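Local coordinates for SusD superfamily protein (PDB 3HDX) that probably binds polysaccharide at the outer membrane of a gut Bacteroides, as a SusD-family homolog involved in carbohydrate metabolism, at residues Ile413-Ile416 with Phe417-Arg421. Sequence-based numbering, arbitrary orientation.
Sequences IAEI and FEERR. With EDO (1,2-ethanediol), chain E.
Ile-413 and Phe-417 lie side by side one turn apart on helix 409-423, a worked example of how one helix serves several kinds of contact. The CG2 methyl of Ile-413 meets the ring edge of Phe-417 in the ring plane, 3.8 Å from CD2. With CG beside the backbone N and anti to the carbonyl carbon (chi1 -77°), the ring of Phe-417 is carried back toward Ile-413. Ile-416 packs on helix 363-376, while Phe-417 also touches helix 430-441.

Backbone bonds of the i to i+4 kind run throughout, from Phe-417 N to Ile-413 O (3.1 Å) through Arg-420 N to Ile-416 O (2.9 Å).

Carboxylates lead the polar contacts. OE1 of Glu-418 offers its syn lone pair to NH1 of Arg-421, 2.9 Å away and close to the guanidinium plane, in a salt bridge whose N-H...O angle is 162°; Asp-45 also holds Arg-421, through NH2. OE2 of Glu-418 accepts from a water that also donates to Ala-414 O and, at 2.7 Å, from O1 of a 1,2-ethanediol, probably a crystallisation additive. A leucine in place of Glu-418 would probably leave Arg-421 NH1 without this mate and take from the water and the diol the carboxylate oxygen they donate to.

Like charges also approach: Glu-415 OE2 and Glu-419 OE1 stand 4.4 Å apart, yet one water donates to both and Arg-422 forms salt bridges with both. Glu-419 reaches Arg-311 as well. On another side of the helix, Arg-420 pairs with Asp-365 and Asp-433.

Shared cationic and water partners thus probably offset the repulsion between Glu-415 and Glu-419, and within about two turns the helix combines apolar packing with buried and partly exposed ion pairs.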
loop_
_atom_site.group_PDB
_atom_site.type_symbol
_atom_site.label_atom_id
_atom_site.label_comp_id
_atom_site.label_asym_id
_atom_site.label_seq_id
_atom_site.Cartn_x
_atom_site.Cartn_y
_atom_site.Cartn_z
ATOM N N ILE A 413 0.263 5.531 21.721
ATOM C CA ILE A 413 0.869 4.903 20.511
ATOM C C ILE A 413 0.264 3.523 20.267
ATOM O O ILE A 413 -0.189 3.246 19.156
ATOM C CB ILE A 413 2.415 4.813 20.600
ATOM C CG1 ILE A 413 3.037 6.195 20.509
ATOM C CG2 ILE A 413 2.994 3.849 19.499
ATOM C CD1 ILE A 413 4.507 6.222 20.996
ATOM N N ALA A 414 0.148 2.719 21.313
ATOM C CA ALA A 414 -0.393 1.356 21.153
ATOM C C ALA A 414 -1.842 1.451 20.601
ATOM O O ALA A 414 -2.216 0.707 19.691
ATOM C CB ALA A 414 -0.307 0.549 22.461
ATOM N N GLU A 415 -2.627 2.380 21.133
ATOM C CA GLU A 415 -4.015 2.538 20.682
ATOM C C GLU A 415 -4.150 3.030 19.227
ATOM O O GLU A 415 -5.017 2.557 18.493
ATOM C CB GLU A 415 -4.853 3.383 21.644
ATOM C CG GLU A 415 -6.320 3.494 21.270
ATOM C CD GLU A 415 -7.049 2.168 21.174
ATOM O OE1 GLU A 415 -6.616 1.148 21.784
ATOM O OE2 GLU A 415 -8.072 2.162 20.467
ATOM N N ILE A 416 -3.277 3.942 18.824
ATOM C CA ILE A 416 -3.224 4.388 17.421
ATOM C C ILE A 416 -2.975 3.171 16.515
ATOM O O ILE A 416 -3.652 3.029 15.482
ATOM C CB ILE A 416 -2.149 5.449 17.182
ATOM C CG1 ILE A 416 -2.522 6.765 17.912
ATOM C CG2 ILE A 416 -1.969 5.744 15.677
ATOM C CD1 ILE A 416 -1.420 7.760 18.097
ATOM N N PHE A 417 -2.028 2.298 16.907
ATOM C CA PHE A 417 -1.818 1.062 16.126
ATOM C C PHE A 417 -3.012 0.093 16.152
ATOM O O PHE A 417 -3.267 -0.551 15.152
ATOM C CB PHE A 417 -0.496 0.407 16.467
ATOM C CG PHE A 417 0.641 1.103 15.820
ATOM C CD1 PHE A 417 0.895 0.903 14.462
ATOM C CD2 PHE A 417 1.445 2.001 16.515
ATOM C CE1 PHE A 417 1.951 1.560 13.830
ATOM C CE2 PHE A 417 2.473 2.642 15.882
ATOM C CZ PHE A 417 2.724 2.449 14.546
ATOM N N GLU A 418 -3.776 0.035 17.252
ATOM C CA GLU A 418 -4.993 -0.787 17.257
ATOM C C GLU A 418 -6.045 -0.180 16.337
ATOM O O GLU A 418 -6.799 -0.907 15.716
ATOM C CB GLU A 418 -5.566 -0.943 18.670
ATOM C CG GLU A 418 -4.660 -1.723 19.588
ATOM C CD GLU A 418 -4.255 -3.101 19.064
ATOM O OE1 GLU A 418 -5.127 -3.823 18.582
ATOM O OE2 GLU A 418 -3.043 -3.446 19.154
ATOM N N GLU A 419 -6.114 1.155 16.284
ATOM C CA GLU A 419 -7.051 1.805 15.354
ATOM C C GLU A 419 -6.660 1.510 13.895
ATOM O O GLU A 419 -7.522 1.255 13.035
ATOM C CB GLU A 419 -7.212 3.299 15.633
ATOM C CG GLU A 419 -8.457 3.903 14.916
ATOM C CD GLU A 419 -9.791 3.353 15.393
ATOM O OE1 GLU A 419 -9.907 2.866 16.542
ATOM O OE2 GLU A 419 -10.759 3.461 14.616
ATOM N N ARG A 420 -5.368 1.591 13.584
ATOM C CA ARG A 420 -4.912 1.188 12.251
ATOM C C ARG A 420 -5.265 -0.290 11.954
ATOM O O ARG A 420 -5.621 -0.659 10.830
ATOM C CB ARG A 420 -3.400 1.388 12.131
ATOM C CG ARG A 420 -2.971 2.826 12.143
ATOM C CD ARG A 420 -1.461 3.036 11.926
ATOM N NE ARG A 420 -1.010 2.588 10.594
ATOM C CZ ARG A 420 -1.071 3.305 9.479
ATOM N NH1 ARG A 420 -1.432 4.599 9.473
ATOM N NH2 ARG A 420 -0.685 2.746 8.347
ATOM N N ARG A 421 -5.078 -1.135 12.964
ATOM C CA ARG A 421 -5.353 -2.573 12.851
ATOM C C ARG A 421 -6.804 -2.777 12.420
ATOM O O ARG A 421 -7.072 -3.594 11.566
ATOM C CB ARG A 421 -5.095 -3.248 14.174
ATOM C CG ARG A 421 -5.187 -4.771 14.219
ATOM C CD ARG A 421 -4.912 -5.207 15.638
ATOM N NE ARG A 421 -4.702 -6.661 15.775
ATOM C CZ ARG A 421 -4.483 -7.266 16.931
ATOM N NH1 ARG A 421 -4.439 -6.586 18.071
ATOM N NH2 ARG A 421 -4.241 -8.583 16.948
HETATM C C1 EDO E . -0.189 -5.158 18.688
HETATM O O1 EDO E . -1.227 -4.852 17.735
HETATM C C2 EDO E . -0.447 -6.493 19.339
HETATM O O2 EDO E . -0.429 -7.497 18.323
HETATM O O HOH W 1 -0.927 -1.707 19.541
HETATM O O HOH W 2 -8.916 4.178 18.797
#